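Local coordinates for alpha-acetolactate decarboxylase (Bacillus subtilis subsp. subtilis str. 168, PDB 5XNE), which decarboxylates acetolactate to acetoin, which the cell can excrete, and carries a bound zinc ion, at residues B[54-57]-B[61-64]; B[94-99]-B[172-177]; B[122-127]-B[134-139]; B[143-148]-B[186-191]. One frame throughout, in Å; residues are numbered along the deposited sequence.

Contact 1. Residues B[54-57]-B[61-64]; sequences RLRS and ATPV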
loop_
_atom_site.group_PDB
_atom_site.type_symbol
_atom_site.label_atom_id
_atom_site.label_comp_id
_atom_site.label_asym_id
_atom_site.label_seq_id
_atom_site.Cartn_x
_atom_site.Cartn_y
_atom_site.Cartn_z
ATOM N N ARG B 54 -20.057 16.469 -4.164
ATOM C CA ARG B 54 -18.948 17.415 -4.100
ATOM C C ARG B 54 -19.313 18.536 -3.124
ATOM O O ARG B 54 -20.228 19.324 -3.389
ATOM C CB ARG B 54 -18.645 18.003 -5.484
ATOM C CG ARG B 54 -17.452 18.955 -5.499
ATOM C CD ARG B 54 -17.406 19.814 -6.773
ATOM N NE ARG B 54 -17.369 19.058 -8.023
ATOM C CZ ARG B 54 -16.279 18.898 -8.776
ATOM N NH1 ARG B 54 -15.109 19.406 -8.382
ATOM N NH2 ARG B 54 -16.349 18.209 -9.908
ATOM N N LEU B 55 -18.625 18.608 -1.994
ATOM C CA LEU B 55 -18.871 19.663 -1.002
ATOM C C LEU B 55 -17.916 20.827 -1.221
ATOM O O LEU B 55 -16.701 20.650 -1.156
ATOM C CB LEU B 55 -18.702 19.122 0.425
ATOM C CG LEU B 55 -19.808 18.333 1.132
ATOM C CD1 LEU B 55 -20.918 19.258 1.615
ATOM C CD2 LEU B 55 -20.374 17.244 0.248
ATOM N N ARG B 56 -18.450 22.018 -1.483
ATOM C CA ARG B 56 -17.598 23.180 -1.721
ATOM C C ARG B 56 -17.669 24.212 -0.604
ATOM O O ARG B 56 -18.600 24.231 0.203
ATOM C CB ARG B 56 -17.962 23.862 -3.043
ATOM C CG ARG B 56 -17.539 23.126 -4.298
ATOM C CD ARG B 56 -17.747 24.037 -5.507
ATOM N NE ARG B 56 -17.182 23.490 -6.735
ATOM C CZ ARG B 56 -17.905 23.008 -7.743
ATOM N NH1 ARG B 56 -19.237 22.996 -7.681
ATOM N NH2 ARG B 56 -17.298 22.539 -8.821
ATOM N N SER B 57 -16.684 25.095 -0.609
ATOM C CA SER B 57 -16.558 26.158 0.375
ATOM C C SER B 57 -17.689 27.186 0.373
ATOM O O SER B 57 -17.818 27.975 1.315
ATOM C CB SER B 57 -15.249 26.878 0.142
ATOM N N ALA B 61 -23.491 21.409 -1.837
ATOM C CA ALA B 61 -23.142 20.015 -2.065
ATOM C C ALA B 61 -23.819 19.552 -3.344
ATOM O O ALA B 61 -25.051 19.456 -3.411
ATOM C CB ALA B 61 -23.557 19.146 -0.884
ATOM N N THR B 62 -23.009 19.282 -4.360
ATOM C CA THR B 62 -23.503 18.945 -5.688
ATOM C C THR B 62 -23.262 17.481 -5.986
ATOM O O THR B 62 -22.144 16.989 -5.800
ATOM C CB THR B 62 -22.811 19.798 -6.767
ATOM O OG1 THR B 62 -22.829 21.173 -6.368
ATOM C CG2 THR B 62 -23.498 19.639 -8.122
ATOM N N PRO B 63 -24.298 16.770 -6.445
ATOM C CA PRO B 63 -24.111 15.381 -6.860
ATOM C C PRO B 63 -22.992 15.257 -7.881
ATOM O O PRO B 63 -22.851 16.106 -8.763
ATOM C CB PRO B 63 -25.468 15.010 -7.468
ATOM C CG PRO B 63 -26.442 15.892 -6.737
ATOM C CD PRO B 63 -25.712 17.191 -6.520
ATOM N N VAL B 64 -22.171 14.224 -7.750
ATOM C CA VAL B 64 -21.107 14.035 -8.720
ATOM C C VAL B 64 -21.707 13.551 -10.031
ATOM O O VAL B 64 -22.780 12.926 -10.061
ATOM C CB VAL B 64 -20.034 13.040 -8.233
ATOM C CG1 VAL B 64 -19.446 13.486 -6.891
ATOM C CG2 VAL B 64 -20.610 11.648 -8.151
HETATM O O HOH W 1 -20.782 21.912 -4.583
#
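Arg54 and Thr62 form a hydrogen-bonded pair between antiparallel strands 54-56 and 61-63, whose axes approach to 4.7 Å with 156° between their directions. Arg54 N donates to Thr62 O at 2.7 Å, and the bond is almost straight, 175° at the hydrogen. The return bond, from Thr62 N to Arg54 O, measures 2.9 Å. One residue on, Leu55 and Ala61 make a non-hydrogen-bonded pair with their CA atoms 4.4 Å apart, and here Ala61 CA directs its hydrogen at Arg54 O over 3.3 Å. That carbonyl also accepts from water 1, which meets Thr62 OG1 as well, so the threonine hydroxyl is tied by solvent to the partner strand.

Side chains alternate between the two faces. Leu55 lays both methyls against Ala61, CD1 the nearer at 3.6 Å from Ala61 CB. The short alanine lets a branched leucine lean across it, and Ile177 of strand 171-178 packs on both. The other face, that of Arg54 and Thr62, is largely polar. With CG anti to its own N (chi1 -177°) and chi2 extended, Arg54 carries CD 3.3 Å above the middle of the Arg56 guanidinium plane; the bend at chi3 then turns its own guanidinium, and Phe38 makes a cation-pi contact. Long, charged chains suit this face because carboxylates wait beyond it: Arg56 NE forms a salt bridge with Asp42, Arg54 NH2 one with Asp68, and Arg54 NH1 bonds the Asp42 carbonyl. Paired bonds, alternating faces and a short connection mark this as a beta hairpin, made by strands 51-56 and 60-63 near the surface.

Contact 2. Residues B[94-99]-B[172-177]; sequences DFEKEI and YHLHFI. With ZN (zinc ion), chain D.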
loop_
_atom_site.group_PDB
_atom_site.type_symbol
_atom_site.label_atom_id
_atom_site.label_comp_id
_atom_site.label_asym_id
_atom_site.label_seq_id
_atom_site.Cartn_x
_atom_site.Cartn_y
_atom_site.Cartn_z
ATOM N N ASP B 94 -13.065 10.252 22.880
ATOM C CA ASP B 94 -13.841 9.160 23.473
ATOM C C ASP B 94 -14.131 8.113 22.418
ATOM O O ASP B 94 -13.780 6.943 22.550
ATOM C CB ASP B 94 -15.203 9.611 24.025
ATOM C CG ASP B 94 -15.123 10.593 25.179
ATOM O OD1 ASP B 94 -14.007 10.939 25.614
ATOM O OD2 ASP B 94 -16.212 11.004 25.672
ATOM N N PHE B 95 -14.823 8.560 21.377
ATOM C CA PHE B 95 -15.330 7.680 20.340
ATOM C C PHE B 95 -14.219 6.913 19.637
ATOM O O PHE B 95 -14.322 5.704 19.453
ATOM C CB PHE B 95 -16.132 8.488 19.313
ATOM C CG PHE B 95 -16.673 7.662 18.178
ATOM C CD1 PHE B 95 -17.769 6.836 18.361
ATOM C CD2 PHE B 95 -16.080 7.712 16.922
ATOM C CE1 PHE B 95 -18.266 6.072 17.314
ATOM C CE2 PHE B 95 -16.569 6.953 15.873
ATOM C CZ PHE B 95 -17.661 6.134 16.063
ATOM N N GLU B 96 -13.161 7.615 19.255
ATOM C CA GLU B 96 -12.137 7.003 18.420
ATOM C C GLU B 96 -11.387 5.950 19.209
ATOM O O GLU B 96 -11.001 4.916 18.666
ATOM C CB GLU B 96 -11.214 8.082 17.846
ATOM C CG GLU B 96 -11.874 8.748 16.641
ATOM C CD GLU B 96 -11.017 9.788 15.962
ATOM O OE1 GLU B 96 -9.852 9.958 16.379
ATOM O OE2 GLU B 96 -11.519 10.415 14.991
ATOM N N LYS B 97 -11.238 6.173 20.510
ATOM C CA LYS B 97 -10.624 5.149 21.335
ATOM C C LYS B 97 -11.605 4.037 21.690
ATOM O O LYS B 97 -11.197 2.898 21.890
ATOM C CB LYS B 97 -10.008 5.748 22.598
ATOM C CG LYS B 97 -9.123 6.941 22.311
ATOM C CD LYS B 97 -7.733 6.496 21.889
ATOM C CE LYS B 97 -6.972 7.641 21.219
ATOM N NZ LYS B 97 -7.874 8.618 20.519
ATOM N N GLU B 98 -12.897 4.337 21.744
ATOM C CA GLU B 98 -13.865 3.277 22.028
ATOM C C GLU B 98 -13.972 2.308 20.842
ATOM O O GLU B 98 -13.924 1.085 21.013
ATOM C CB GLU B 98 -15.235 3.863 22.371
ATOM C CG GLU B 98 -16.366 2.842 22.347
ATOM C CD GLU B 98 -17.459 3.147 23.363
ATOM O OE1 GLU B 98 -17.161 3.815 24.380
ATOM O OE2 GLU B 98 -18.616 2.718 23.144
ATOM N N ILE B 99 -14.109 2.861 19.638
ATOM C CA ILE B 99 -14.191 2.048 18.433
ATOM C C ILE B 99 -12.894 1.276 18.220
ATOM O O ILE B 99 -12.917 0.082 17.937
ATOM C CB ILE B 99 -14.487 2.907 17.188
ATOM C CG1 ILE B 99 -15.873 3.538 17.305
ATOM C CG2 ILE B 99 -14.364 2.079 15.907
ATOM C CD1 ILE B 99 -16.991 2.540 17.483
ATOM N N TYR B 172 -8.015 7.380 11.543
ATOM C CA TYR B 172 -9.324 7.784 11.045
ATOM C C TYR B 172 -9.210 8.894 10.026
ATOM O O TYR B 172 -8.511 9.889 10.240
ATOM C CB TYR B 172 -10.231 8.258 12.187
ATOM C CG TYR B 172 -10.628 7.183 13.168
ATOM C CD1 TYR B 172 -11.753 6.394 12.944
ATOM C CD2 TYR B 172 -9.894 6.971 14.330
ATOM C CE1 TYR B 172 -12.125 5.412 13.851
ATOM C CE2 TYR B 172 -10.253 5.991 15.239
ATOM C CZ TYR B 172 -11.369 5.219 14.994
ATOM O OH TYR B 172 -11.728 4.250 15.903
ATOM N N HIS B 173 -9.919 8.729 8.918
ATOM C CA HIS B 173 -10.056 9.788 7.938
ATOM C C HIS B 173 -11.545 9.874 7.608
ATOM O O HIS B 173 -12.102 8.963 7.012
ATOM C CB HIS B 173 -9.202 9.489 6.698
ATOM C CG HIS B 173 -9.268 10.548 5.640
ATOM N ND1 HIS B 173 -8.645 10.407 4.423
ATOM C CD2 HIS B 173 -9.873 11.758 5.622
ATOM C CE1 HIS B 173 -8.856 11.493 3.694
ATOM N NE2 HIS B 173 -9.610 12.323 4.395
ATOM N N LEU B 174 -12.176 10.959 8.036
ATOM C CA LEU B 174 -13.635 11.054 8.028
ATOM C C LEU B 174 -14.108 12.341 7.371
ATOM O O LEU B 174 -13.517 13.408 7.584
ATOM C CB LEU B 174 -14.184 10.990 9.466
ATOM C CG LEU B 174 -13.702 9.821 10.322
ATOM C CD1 LEU B 174 -14.107 10.056 11.776
ATOM C CD2 LEU B 174 -14.251 8.506 9.817
ATOM N N HIS B 175 -15.173 12.225 6.584
ATOM C CA HIS B 175 -15.863 13.386 6.032
ATOM C C HIS B 175 -17.287 13.438 6.596
ATOM O O HIS B 175 -17.750 12.465 7.176
ATOM C CB HIS B 175 -15.882 13.338 4.502
ATOM C CG HIS B 175 -14.551 13.614 3.863
ATOM N ND1 HIS B 175 -14.402 13.798 2.510
ATOM C CD2 HIS B 175 -13.310 13.738 4.400
ATOM C CE1 HIS B 175 -13.128 14.025 2.229
ATOM N NE2 HIS B 175 -12.445 13.992 3.358
ATOM N N PHE B 176 -17.962 14.570 6.416
ATOM C CA PHE B 176 -19.307 14.773 6.952
ATOM C C PHE B 176 -20.211 15.447 5.925
ATOM O O PHE B 176 -19.764 16.321 5.188
ATOM C CB PHE B 176 -19.232 15.627 8.225
ATOM C CG PHE B 176 -20.569 16.130 8.703
ATOM C CD1 PHE B 176 -21.458 15.272 9.337
ATOM C CD2 PHE B 176 -20.928 17.455 8.524
ATOM C CE1 PHE B 176 -22.705 15.745 9.789
ATOM C CE2 PHE B 176 -22.170 17.933 8.967
ATOM C CZ PHE B 176 -23.046 17.077 9.597
ATOM N N ILE B 177 -21.475 15.029 5.876
ATOM C CA ILE B 177 -22.490 15.770 5.125
ATOM C C ILE B 177 -23.774 15.807 5.959
ATOM O O ILE B 177 -24.129 14.831 6.628
ATOM C CB ILE B 177 -22.732 15.148 3.720
ATOM C CG1 ILE B 177 -23.605 16.078 2.864
ATOM C CG2 ILE B 177 -23.313 13.749 3.824
ATOM C CD1 ILE B 177 -23.594 15.737 1.373
HETATM ZN ZN ZN D . -10.239 14.315 3.559
HETATM O O HOH W 2 -8.036 14.806 3.027
HETATM O O HOH W 3 -9.849 13.611 1.475
HETATM O O HOH W 4 -10.160 16.275 2.367
#
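Tyr172 and Glu96 join helix 92-100 to the strand that supplies two of the three zinc ligands. The Glu96 chain, extended beyond CG, runs across one face of the Tyr172 ring: CG sits 3.7 Å from the ring centroid in a CH-pi contact, and the carboxylate stacks with its plane only 16° from that of the ring. The carboxylate needs polar mates in this buried place and has them, Arg92 in a salt bridge to OE1 and the Tyr190 hydroxyl on OE2. Alternation along strand 172-177 divides the labour. Tyr172 and Leu174 face the helix, while His173 and His175 turn to the other side and bind zinc, the latter with NE2 at 2.2 Å; His186 and three waters complete the site. The tyrosine also reaches the helix backbone, its OH donating to Glu96 O at 2.9 Å, in the carbonyl plane and on a lone pair. A phenylalanine in its place could still lie under Glu96 but would probably leave that carbonyl without the hydroxyl bond tying helix to strand. Ile99 comes in at the edge of the ring, with CB 3.3 Å from Tyr172 OH and CG2 close to the ring plane.

Contact 3. Residues B[122-127]-B[134-139]; sequences QTRTVE and VPMVEA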
loop_
_atom_site.group_PDB
_atom_site.type_symbol
_atom_site.label_atom_id
_atom_site.label_comp_id
_atom_site.label_asym_id
_atom_site.label_seq_id
_atom_site.Cartn_x
_atom_site.Cartn_y
_atom_site.Cartn_z
ATOM N N GLN B 122 -16.657 19.981 13.284
ATOM C CA GLN B 122 -15.836 20.977 12.621
ATOM C C GLN B 122 -15.259 20.385 11.355
ATOM O O GLN B 122 -14.686 19.298 11.378
ATOM C CB GLN B 122 -14.702 21.477 13.502
ATOM C CG GLN B 122 -13.930 22.593 12.826
ATOM C CD GLN B 122 -12.815 23.140 13.679
ATOM O OE1 GLN B 122 -11.750 22.529 13.805
ATOM N NE2 GLN B 122 -13.054 24.297 14.284
ATOM N N THR B 123 -15.419 21.108 10.256
ATOM C CA THR B 123 -14.902 20.654 8.974
ATOM C C THR B 123 -14.095 21.712 8.262
ATOM O O THR B 123 -14.131 22.893 8.612
ATOM C CB THR B 123 -16.028 20.240 8.016
ATOM O OG1 THR B 123 -16.758 21.408 7.609
ATOM C CG2 THR B 123 -16.973 19.227 8.673
ATOM N N ARG B 124 -13.375 21.257 7.243
ATOM C CA ARG B 124 -12.812 22.113 6.208
ATOM C C ARG B 124 -13.309 21.673 4.838
ATOM O O ARG B 124 -13.728 20.527 4.657
ATOM C CB ARG B 124 -11.288 22.069 6.202
ATOM C CG ARG B 124 -10.731 20.687 5.844
ATOM C CD ARG B 124 -10.016 20.696 4.485
ATOM N NE ARG B 124 -9.726 19.342 4.021
ATOM C CZ ARG B 124 -8.549 18.770 4.232
ATOM N NH1 ARG B 124 -7.607 19.484 4.862
ATOM N NH2 ARG B 124 -8.299 17.527 3.807
ATOM N N THR B 125 -13.241 22.569 3.861
ATOM C CA THR B 125 -13.417 22.168 2.470
ATOM C C THR B 125 -12.269 22.746 1.667
ATOM O O THR B 125 -12.137 23.964 1.562
ATOM C CB THR B 125 -14.747 22.644 1.865
ATOM O OG1 THR B 125 -14.828 24.076 1.955
ATOM C CG2 THR B 125 -15.939 22.018 2.582
ATOM N N VAL B 126 -11.422 21.887 1.117
ATOM C CA VAL B 126 -10.385 22.386 0.209
ATOM C C VAL B 126 -11.064 23.081 -0.969
ATOM O O VAL B 126 -12.164 22.697 -1.391
ATOM C CB VAL B 126 -9.444 21.272 -0.315
ATOM C CG1 VAL B 126 -8.548 20.740 0.812
ATOM C CG2 VAL B 126 -10.239 20.158 -0.986
ATOM N N GLU B 127 -10.409 24.118 -1.483
ATOM C CA GLU B 127 -10.965 24.937 -2.556
ATOM C C GLU B 127 -10.128 24.866 -3.817
ATOM O O GLU B 127 -8.917 24.626 -3.756
ATOM C CB GLU B 127 -11.055 26.406 -2.141
ATOM C CG GLU B 127 -11.985 26.709 -1.009
ATOM C CD GLU B 127 -12.059 28.208 -0.742
ATOM O OE1 GLU B 127 -11.012 28.806 -0.412
ATOM O OE2 GLU B 127 -13.155 28.788 -0.891
ATOM N N VAL B 134 0.719 24.825 -5.657
ATOM C CA VAL B 134 1.621 24.818 -4.513
ATOM C C VAL B 134 1.446 23.525 -3.710
ATOM O O VAL B 134 0.432 22.833 -3.870
ATOM C CB VAL B 134 1.379 26.049 -3.615
ATOM C CG1 VAL B 134 1.518 27.320 -4.449
ATOM C CG2 VAL B 134 0.004 25.993 -2.950
ATOM N N PRO B 135 2.428 23.178 -2.858
ATOM C CA PRO B 135 2.277 21.965 -2.045
ATOM C C PRO B 135 1.070 22.066 -1.119
ATOM O O PRO B 135 0.627 23.177 -0.784
ATOM C CB PRO B 135 3.580 21.904 -1.243
ATOM C CG PRO B 135 4.553 22.700 -2.049
ATOM C CD PRO B 135 3.747 23.803 -2.661
ATOM N N MET B 136 0.541 20.921 -0.706
ATOM C CA MET B 136 -0.713 20.926 0.040
ATOM C C MET B 136 -0.616 21.637 1.385
ATOM O O MET B 136 -1.594 22.229 1.825
ATOM C CB MET B 136 -1.219 19.502 0.253
ATOM C CG MET B 136 -2.669 19.478 0.682
ATOM S SD MET B 136 -3.321 17.804 0.750
ATOM C CE MET B 136 -4.956 18.130 1.442
ATOM N N VAL B 137 0.551 21.590 2.022
ATOM C CA VAL B 137 0.736 22.290 3.296
ATOM C C VAL B 137 0.479 23.786 3.121
ATOM O O VAL B 137 -0.093 24.436 4.002
ATOM C CB VAL B 137 2.147 22.049 3.872
ATOM C CG1 VAL B 137 2.480 23.080 4.954
ATOM C CG2 VAL B 137 2.242 20.644 4.440
ATOM N N GLU B 138 0.855 24.324 1.964
ATOM C CA GLU B 138 0.582 25.729 1.664
ATOM C C GLU B 138 -0.859 25.936 1.235
ATOM O O GLU B 138 -1.490 26.927 1.605
ATOM C CB GLU B 138 1.527 26.245 0.572
ATOM C CG GLU B 138 2.999 26.106 0.920
ATOM C CD GLU B 138 3.355 26.730 2.265
ATOM O OE1 GLU B 138 2.751 27.766 2.632
ATOM O OE2 GLU B 138 4.243 26.178 2.955
ATOM N N ALA B 139 -1.379 24.999 0.448
ATOM C CA ALA B 139 -2.709 25.145 -0.122
ATOM C C ALA B 139 -3.812 25.156 0.944
ATOM O O ALA B 139 -4.845 25.802 0.754
ATOM C CB ALA B 139 -2.972 24.033 -1.143
HETATM O O HOH W 5 -7.879 25.050 0.144
#
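Arg124, at the end of strand 117-124, is the first residue of its segment to meet Met136. Its CG stands between the backbone N and the carbonyl carbon (chi1 64°), and the chain bends at chi2, which carries the guanidinium toward helix 136-139. There NH2 lies 4.1 Å from Met136 CE, and the two side chains cross at about a right angle. The polar work of this arginine is done with others: NE forms a salt bridge with Glu44, NH1 bonds Thr232 O, and NH2 has a long, weak ion pair with Glu233. Two residues later Val126 points toward the same methionine, its CG1 4.5 Å from Met136 CE. The same CG1 also sits 3.7 Å above the Arg124 guanidinium plane, offset to the rim. Glu127 adds an indirect link: its N donates to water 5 at 3.1 Å, and that water donates to Ala139 O at 3.2 Å.

Met136 opens its helix just after Pro135, the N-cap residue, and its chain is fully extended, which lets a helix set well back from the strand reach this far. Met10 and Leu13 of helix 10-14 pack on it. With no direct hydrogen bond between the segments, the contact rests on weak van der Waals touches and one bridging water. Methionine contributes bulk beside Arg124, whose side chain borders the zinc site and is probably oriented by its polar partners.

Contact 4. Residues B[143-148]-B[186-191]; sequences QPIFNF and HVFDYV. With ZN (zinc ion), chain D.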
loop_
_atom_site.group_PDB
_atom_site.type_symbol
_atom_site.label_atom_id
_atom_site.label_comp_id
_atom_site.label_asym_id
_atom_site.label_seq_id
_atom_site.Cartn_x
_atom_site.Cartn_y
_atom_site.Cartn_z
ATOM N N GLN B 143 -7.867 27.425 3.858
ATOM C CA GLN B 143 -9.086 26.647 3.675
ATOM C C GLN B 143 -10.221 27.200 4.540
ATOM O O GLN B 143 -9.999 27.642 5.670
ATOM C CB GLN B 143 -8.835 25.170 4.004
ATOM C CG GLN B 143 -8.687 24.884 5.496
ATOM C CD GLN B 143 -7.864 23.643 5.797
ATOM O OE1 GLN B 143 -7.811 22.705 4.997
ATOM N NE2 GLN B 143 -7.210 23.636 6.954
ATOM N N PRO B 144 -11.442 27.202 3.996
ATOM C CA PRO B 144 -12.623 27.514 4.802
ATOM C C PRO B 144 -12.819 26.448 5.864
ATOM O O PRO B 144 -12.698 25.254 5.568
ATOM C CB PRO B 144 -13.764 27.496 3.783
ATOM C CG PRO B 144 -13.095 27.733 2.487
ATOM C CD PRO B 144 -11.781 27.040 2.576
ATOM N N ILE B 145 -13.087 26.880 7.087
ATOM C CA ILE B 145 -13.387 25.970 8.181
ATOM C C ILE B 145 -14.803 26.238 8.650
ATOM O O ILE B 145 -15.198 27.389 8.838
ATOM C CB ILE B 145 -12.392 26.128 9.343
ATOM C CG1 ILE B 145 -10.966 25.860 8.853
ATOM C CG2 ILE B 145 -12.746 25.190 10.494
ATOM C CD1 ILE B 145 -9.912 25.931 9.950
ATOM N N PHE B 146 -15.581 25.177 8.813
ATOM C CA PHE B 146 -16.971 25.325 9.215
ATOM C C PHE B 146 -17.197 24.702 10.582
ATOM O O PHE B 146 -16.606 23.672 10.921
ATOM C CB PHE B 146 -17.906 24.687 8.185
ATOM C CG PHE B 146 -17.760 25.250 6.800
ATOM C CD1 PHE B 146 -16.831 24.721 5.912
ATOM C CD2 PHE B 146 -18.558 26.305 6.378
ATOM C CE1 PHE B 146 -16.697 25.239 4.633
ATOM C CE2 PHE B 146 -18.432 26.826 5.103
ATOM C CZ PHE B 146 -17.503 26.296 4.229
ATOM N N ASN B 147 -18.052 25.339 11.374
ATOM C CA ASN B 147 -18.476 24.757 12.643
ATOM C C ASN B 147 -19.985 24.556 12.648
ATOM O O ASN B 147 -20.747 25.491 12.425
ATOM C CB ASN B 147 -18.045 25.636 13.815
ATOM C CG ASN B 147 -16.541 25.788 13.904
ATOM O OD1 ASN B 147 -15.840 24.878 14.346
ATOM N ND2 ASN B 147 -16.034 26.944 13.483
ATOM N N PHE B 148 -20.414 23.323 12.873
ATOM C CA PHE B 148 -21.832 23.009 12.906
ATOM C C PHE B 148 -22.232 22.650 14.329
ATOM O O PHE B 148 -21.451 22.052 15.070
ATOM C CB PHE B 148 -22.155 21.869 11.941
ATOM C CG PHE B 148 -21.695 22.124 10.536
ATOM C CD1 PHE B 148 -22.436 22.921 9.689
ATOM C CD2 PHE B 148 -20.513 21.566 10.066
ATOM C CE1 PHE B 148 -22.018 23.164 8.399
ATOM C CE2 PHE B 148 -20.084 21.806 8.777
ATOM C CZ PHE B 148 -20.835 22.603 7.939
ATOM N N HIS B 186 -14.353 17.813 5.142
ATOM C CA HIS B 186 -13.363 16.976 5.797
ATOM C C HIS B 186 -13.399 17.259 7.297
ATOM O O HIS B 186 -13.273 18.401 7.707
ATOM C CB HIS B 186 -11.966 17.257 5.215
ATOM C CG HIS B 186 -10.849 16.613 5.979
ATOM N ND1 HIS B 186 -10.245 15.441 5.567
ATOM C CD2 HIS B 186 -10.207 16.994 7.106
ATOM C CE1 HIS B 186 -9.290 15.122 6.424
ATOM N NE2 HIS B 186 -9.250 16.041 7.369
ATOM N N VAL B 187 -13.553 16.221 8.102
ATOM C CA VAL B 187 -13.757 16.389 9.541
ATOM C C VAL B 187 -12.455 16.580 10.322
ATOM O O VAL B 187 -11.540 15.763 10.211
ATOM C CB VAL B 187 -14.516 15.171 10.106
ATOM C CG1 VAL B 187 -14.610 15.243 11.638
ATOM C CG2 VAL B 187 -15.899 15.104 9.488
ATOM N N PHE B 188 -12.392 17.653 11.118
ATOM C CA PHE B 188 -11.295 17.898 12.062
ATOM C C PHE B 188 -11.634 17.395 13.472
ATOM O O PHE B 188 -10.766 16.910 14.200
ATOM C CB PHE B 188 -10.968 19.393 12.170
ATOM C CG PHE B 188 -10.193 19.951 11.014
ATOM C CD1 PHE B 188 -9.267 19.179 10.328
ATOM C CD2 PHE B 188 -10.387 21.269 10.621
ATOM C CE1 PHE B 188 -8.545 19.713 9.266
ATOM C CE2 PHE B 188 -9.675 21.807 9.554
ATOM C CZ PHE B 188 -8.753 21.026 8.877
ATOM N N ASP B 189 -12.895 17.559 13.863
ATOM C CA ASP B 189 -13.314 17.266 15.228
ATOM C C ASP B 189 -14.825 17.102 15.259
ATOM O O ASP B 189 -15.524 17.560 14.354
ATOM C CB ASP B 189 -12.861 18.379 16.183
ATOM C CG ASP B 189 -13.001 17.994 17.649
ATOM O OD1 ASP B 189 -12.962 16.786 17.968
ATOM O OD2 ASP B 189 -13.149 18.909 18.486
ATOM N N TYR B 190 -15.328 16.427 16.286
ATOM C CA TYR B 190 -16.763 16.248 16.419
ATOM C C TYR B 190 -17.146 15.773 17.814
ATOM O O TYR B 190 -16.338 15.184 18.522
ATOM C CB TYR B 190 -17.280 15.257 15.377
ATOM C CG TYR B 190 -16.576 13.923 15.385
ATOM C CD1 TYR B 190 -15.383 13.742 14.695
ATOM C CD2 TYR B 190 -17.107 12.841 16.069
ATOM C CE1 TYR B 190 -14.744 12.525 14.694
ATOM C CE2 TYR B 190 -16.474 11.613 16.072
ATOM C CZ TYR B 190 -15.289 11.461 15.375
ATOM O OH TYR B 190 -14.647 10.249 15.375
ATOM N N VAL B 191 -18.387 16.058 18.196
ATOM C CA VAL B 191 -18.971 15.520 19.414
ATOM C C VAL B 191 -20.313 14.915 19.053
ATOM O O VAL B 191 -21.159 15.588 18.465
ATOM C CB VAL B 191 -19.155 16.590 20.505
ATOM C CG1 VAL B 191 -19.837 15.979 21.728
ATOM C CG2 VAL B 191 -17.819 17.199 20.877
HETATM ZN ZN ZN D . -10.239 14.315 3.559
HETATM O O HOH W 2 -8.036 14.806 3.027
HETATM O O HOH W 3 -9.849 13.611 1.475
HETATM O O HOH W 4 -10.160 16.275 2.367
#
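Gln143 OE1 accepts a hydrogen bond from Arg124 NH1, and with that end of the amide held, Gln143 NE2 faces the ring of Phe188. NE2 lies 3.6 Å from Phe188 CZ, in the ring plane at its edge, so this is a van der Waals meeting and not an N-H pointing into the pi cloud. Amide and ring planes stand 66° apart. The glutamine gets there by placing CG between its N and carbonyl carbon (chi1 73°) and then extending. Ile145 reaches the same edge of the ring, its CD1 4.1 Å from Phe188 CE2, with the two side chains crossing at about a right angle. A long amide suits a place that has a charged neighbour on one side and an aromatic edge on the other; the isoleucine adds an apolar touch. An alanine at Phe188 would remove the ring that both side chains meet, and would probably open a gap beside Ile145 and leave Gln143 NE2 without the edge it lies against.

Two residues before the phenylalanine, His186 binds zinc through ND1 at 2.3 Å, while its NE2 bonds Glu233 O. Phe188 and Asp189 both face Gln122, a classic beta bulge, close to where the chain turns a corner. Strand 117-124 pairs with both 145-149 and 184-192, so the two segments meet by side chains across it; farther along, Tyr190 packs on Phe95 of helix 92-100.

In the fold
The zinc ion draws contacts 2 and 4 together: its ligand atoms His173 NE2 and His186 ND1 are 3.4 Å apart. The neighbouring strands that carry them are probably hydrogen-bonded from Leu174 O to Val187 N (2.9 Å). Along the chain these two contacts cross, their segments alternating. Contact 3 reaches the same site, since the Arg124 side chain comes within about 4 Å of zinc, and Arg124 O probably bonds His186 N of contact 4 at 2.8 Å. Contact 1 lies farther out, the Leu55 side chain about 10 Å from the metal, yet it touches contact 2 where Leu55 CD2 meets Ile177 CD1 at 3.7 Å. Contact 3 is nested inside the loop that contact 2 closes.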